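Local coordinates for protein dipeptide Epimerase (PDB 3K1G) that belongs to the mandelate racemase/muconate lactonizing enzyme family of the enolase superfamily and binds a magnesium ion at the mouth of its barrel domain, at residues K159-T164 / D189-W194. Residues are numbered along the deposited sequence; the frame is centred on the assembly and turned at random.
With MG (magnesium ion), chain L; TYR (tyrosine), chain J; SER (serine), chain I.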
ATOM      1  N   LYS A 159      -3.372   3.228 -12.712  1.00 39.88           N
ATOM      2  CA  LYS A 159      -1.989   2.868 -12.450  1.00 42.06           C
ATOM      3  C   LYS A 159      -1.678   1.827 -13.523  1.00 42.05           C
ATOM      4  O   LYS A 159      -2.378   0.826 -13.647  1.00 42.28           O
ATOM      5  CB  LYS A 159      -1.831   2.272 -11.042  1.00 42.33           C
ATOM      6  CG  LYS A 159      -0.382   1.954 -10.669  1.00 43.47           C
ATOM      7  CD  LYS A 159      -0.229   1.668  -9.180  1.00 43.70           C
ATOM      8  CE  LYS A 159       1.219   1.393  -8.821  1.00 45.62           C
ATOM      9  NZ  LYS A 159       1.417   1.255  -7.351  1.00 45.90           N
ATOM     10  N   ILE A 160      -0.639   2.081 -14.308  1.00 42.22           N
ATOM     11  CA  ILE A 160      -0.266   1.188 -15.392  1.00 41.90           C
ATOM     12  C   ILE A 160       1.094   0.551 -15.166  1.00 41.29           C
ATOM     13  O   ILE A 160       2.099   1.245 -15.041  1.00 40.15           O
ATOM     14  CB  ILE A 160      -0.240   1.957 -16.731  1.00 43.14           C
ATOM     15  CG1 ILE A 160      -1.609   2.597 -16.974  1.00 42.48           C
ATOM     16  CG2 ILE A 160       0.154   1.019 -17.870  1.00 41.07           C
ATOM     17  CD1 ILE A 160      -1.630   3.577 -18.126  1.00 45.93           C
ATOM     18  N   LYS A 161       1.118  -0.779 -15.128  1.00 40.98           N
ATOM     19  CA  LYS A 161       2.358  -1.518 -14.918  1.00 41.63           C
ATOM     20  C   LYS A 161       3.125  -1.716 -16.223  1.00 42.09           C
ATOM     21  O   LYS A 161       2.531  -1.923 -17.280  1.00 41.33           O
ATOM     22  CB  LYS A 161       2.050  -2.882 -14.287  1.00 43.24           C
ATOM     23  CG  LYS A 161       1.511  -2.808 -12.861  1.00 41.75           C
ATOM     24  CD  LYS A 161       2.623  -2.436 -11.891  1.00 42.64           C
ATOM     25  CE  LYS A 161       2.142  -2.456 -10.448  1.00 42.66           C
ATOM     26  NZ  LYS A 161       3.253  -2.151  -9.505  1.00 41.85           N
ATOM     27  N   VAL A 162       4.450  -1.653 -16.133  1.00 41.92           N
ATOM     28  CA  VAL A 162       5.317  -1.819 -17.288  1.00 43.59           C
ATOM     29  C   VAL A 162       6.626  -2.391 -16.777  1.00 45.28           C
ATOM     30  O   VAL A 162       6.886  -2.354 -15.574  1.00 45.49           O
ATOM     31  CB  VAL A 162       5.609  -0.458 -17.984  1.00 43.14           C
ATOM     32  CG1 VAL A 162       4.312   0.174 -18.472  1.00 42.41           C
ATOM     33  CG2 VAL A 162       6.325   0.479 -17.026  1.00 43.70           C
ATOM     34  N   GLY A 163       7.446  -2.921 -17.680  1.00 45.92           N
ATOM     35  CA  GLY A 163       8.718  -3.483 -17.263  1.00 48.45           C
ATOM     36  C   GLY A 163       9.307  -4.596 -18.114  1.00 49.60           C
ATOM     37  O   GLY A 163      10.303  -5.208 -17.718  1.00 49.43           O
ATOM     38  N   THR A 164       8.711  -4.870 -19.272  1.00 51.25           N
ATOM     39  CA  THR A 164       9.222  -5.917 -20.163  1.00 53.13           C
ATOM     40  C   THR A 164      10.317  -5.382 -21.087  1.00 55.08           C
ATOM     41  O   THR A 164      11.076  -6.153 -21.680  1.00 56.17           O
ATOM     42  CB  THR A 164       8.119  -6.492 -21.057  1.00 51.68           C
ATOM     43  OG1 THR A 164       7.594  -5.451 -21.886  1.00 52.58           O
ATOM     44  CG2 THR A 164       7.005  -7.085 -20.218  1.00 51.42           C
ATOM     45  N   ASP A 189       4.094   2.468 -13.190  1.00 38.12           N
ATOM     46  CA  ASP A 189       4.912   1.745 -12.224  1.00 37.59           C
ATOM     47  C   ASP A 189       5.741   0.707 -12.994  1.00 36.58           C
ATOM     48  O   ASP A 189       5.180  -0.214 -13.581  1.00 34.51           O
ATOM     49  CB  ASP A 189       3.997   1.038 -11.223  1.00 38.59           C
ATOM     50  CG  ASP A 189       4.735   0.556  -9.992  1.00 39.76           C
ATOM     51  OD1 ASP A 189       5.973   0.412 -10.050  1.00 40.71           O
ATOM     52  OD2 ASP A 189       4.066   0.318  -8.966  1.00 39.30           O
ATOM     53  N   ALA A 190       7.065   0.858 -12.991  1.00 36.16           N
ATOM     54  CA  ALA A 190       7.950  -0.063 -13.708  1.00 38.35           C
ATOM     55  C   ALA A 190       8.686  -1.057 -12.802  1.00 37.57           C
ATOM     56  O   ALA A 190       9.594  -1.772 -13.246  1.00 37.80           O
ATOM     57  CB  ALA A 190       8.965   0.732 -14.523  1.00 40.02           C
ATOM     58  N   ASN A 191       8.293  -1.093 -11.536  1.00 37.13           N
ATOM     59  CA  ASN A 191       8.902  -1.981 -10.556  1.00 36.17           C
ATOM     60  C   ASN A 191      10.368  -2.315 -10.781  1.00 36.24           C
ATOM     61  O   ASN A 191      10.722  -3.472 -10.971  1.00 38.45           O
ATOM     62  CB  ASN A 191       8.099  -3.278 -10.439  1.00 36.92           C
ATOM     63  CG  ASN A 191       6.769  -3.075  -9.733  1.00 37.08           C
ATOM     64  OD1 ASN A 191       5.714  -3.044 -10.363  1.00 34.62           O
ATOM     65  ND2 ASN A 191       6.818  -2.925  -8.407  1.00 38.62           N
ATOM     66  N   GLN A 192      11.212  -1.288 -10.766  1.00 36.93           N
ATOM     67  CA  GLN A 192      12.661  -1.439 -10.906  1.00 38.71           C
ATOM     68  C   GLN A 192      13.176  -2.012 -12.224  1.00 39.59           C
ATOM     69  O   GLN A 192      14.362  -2.320 -12.335  1.00 40.76           O
ATOM     70  CB  GLN A 192      13.189  -2.316  -9.768  1.00 37.39           C
ATOM     71  CG  GLN A 192      12.557  -2.025  -8.420  1.00 36.23           C
ATOM     72  CD  GLN A 192      13.002  -3.004  -7.359  1.00 32.12           C
ATOM     73  OE1 GLN A 192      14.186  -3.088  -7.029  1.00 33.48           O
ATOM     74  NE2 GLN A 192      12.057  -3.751  -6.820  1.00 28.09           N
ATOM     75  N   ALA A 193      12.309  -2.125 -13.223  1.00 41.59           N
ATOM     76  CA  ALA A 193      12.695  -2.719 -14.506  1.00 42.25           C
ATOM     77  C   ALA A 193      13.744  -2.021 -15.377  1.00 42.81           C
ATOM     78  O   ALA A 193      14.432  -2.692 -16.151  1.00 42.52           O
ATOM     79  CB  ALA A 193      11.437  -2.987 -15.337  1.00 42.04           C
ATOM     80  N   TRP A 194      13.899  -0.703 -15.262  1.00 42.44           N
ATOM     81  CA  TRP A 194      14.862  -0.011 -16.122  1.00 41.88           C
ATOM     82  C   TRP A 194      16.176   0.415 -15.497  1.00 44.14           C
ATOM     83  O   TRP A 194      16.313   0.492 -14.276  1.00 45.21           O
ATOM     84  CB  TRP A 194      14.230   1.234 -16.754  1.00 40.45           C
ATOM     85  CG  TRP A 194      12.853   1.023 -17.304  1.00 37.89           C
ATOM     86  CD1 TRP A 194      12.392  -0.073 -17.966  1.00 37.79           C
ATOM     87  CD2 TRP A 194      11.766   1.952 -17.256  1.00 37.34           C
ATOM     88  NE1 TRP A 194      11.080   0.110 -18.333  1.00 38.60           N
ATOM     89  CE2 TRP A 194      10.671   1.346 -17.910  1.00 36.83           C
ATOM     90  CE3 TRP A 194      11.610   3.240 -16.724  1.00 35.84           C
ATOM     91  CZ2 TRP A 194       9.434   1.981 -18.046  1.00 36.28           C
ATOM     92  CZ3 TRP A 194      10.384   3.871 -16.861  1.00 35.06           C
ATOM     93  CH2 TRP A 194       9.311   3.240 -17.517  1.00 36.16           C
TER
HETATM   94 MG    MG L 358       5.058   0.468  -7.013  1.00 34.88          MG
HETATM   95  N   TYR J 356       1.222  -3.022  -5.359  1.00 41.93           N
HETATM   96  CA  TYR J 356       2.657  -3.180  -5.603  1.00 41.83           C
HETATM   97  C   TYR J 356       3.300  -1.892  -6.105  1.00 42.41           C
HETATM   98  O   TYR J 356       2.661  -0.827  -5.983  1.00 40.73           O
HETATM   99  CB  TYR J 356       2.911  -4.301  -6.617  1.00 42.27           C
HETATM  100  CG  TYR J 356       2.623  -5.690  -6.092  1.00 42.87           C
HETATM  101  CD1 TYR J 356       2.153  -6.685  -6.944  1.00 43.45           C
HETATM  102  CD2 TYR J 356       2.823  -6.013  -4.745  1.00 44.23           C
HETATM  103  CE1 TYR J 356       1.884  -7.968  -6.476  1.00 42.20           C
HETATM  104  CE2 TYR J 356       2.554  -7.297  -4.265  1.00 42.87           C
HETATM  105  CZ  TYR J 356       2.083  -8.267  -5.140  1.00 43.17           C
HETATM  106  OH  TYR J 356       1.789  -9.531  -4.686  1.00 40.77           O
HETATM  107  OXT TYR J 356       4.449  -1.973  -6.599  1.00 43.04           O
HETATM  108  N   SER I 355      -1.882  -1.705  -6.897  1.00 42.13           N
HETATM  109  CA  SER I 355      -1.079  -2.472  -5.894  1.00 43.74           C
HETATM  110  C   SER I 355       0.388  -2.593  -6.302  1.00 42.87           C
HETATM  111  O   SER I 355       0.756  -2.294  -7.443  1.00 43.91           O
HETATM  112  CB  SER I 355      -1.689  -3.866  -5.688  1.00 44.19           C
HETATM  113  OG  SER I 355      -1.946  -4.511  -6.924  1.00 45.89           O
HETATM  114  O   HOH W   1       5.582  -3.496 -13.031  1.00 36.85           O
HETATM  115  O   HOH W   2       6.967   0.330  -7.656  1.00 40.14           O
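K161 and D189, a parallel bridge pair on neighbouring barrel strands, send their side chains the same way, side by side. K161 NZ meets D189 OD2 from above the carboxylate plane at 2.7 Å, while magnesium takes the same oxygen at 2.2 Å. A bend at chi2 (-73°) swings the lysine chain round to N191, whose OD1 offers a lone pair in its carbonyl plane to NZ at 2.8 Å. N191 ND2 donates to OXT of the bound tyrosine (3.1 Å, N-H...acceptor angle 164°) and also bonds E241. D189 OD1 accepts hydrogen bonds from the backbone N of N191, in an Asx turn, and from the metal-bound water, which hold the group against rotation. K159 crosses D189 obliquely; its NZ donates a hydrogen bond to tyrosine O (2.8 Å) and forms salt bridges with D318 and E215. V162 CG2 sits 3.6 Å from both A190 CB and W194 CZ2, and A190 CB lies over one face of the indole, toward its rim. E215 and D240, at the next barrel strand ends, complete the protein's share of the metal site, as in the enolase superfamily. The lysines and magnesium probably stabilise the bound tyrosine's negative carboxylate, their charge partly offset by the acidic ligands.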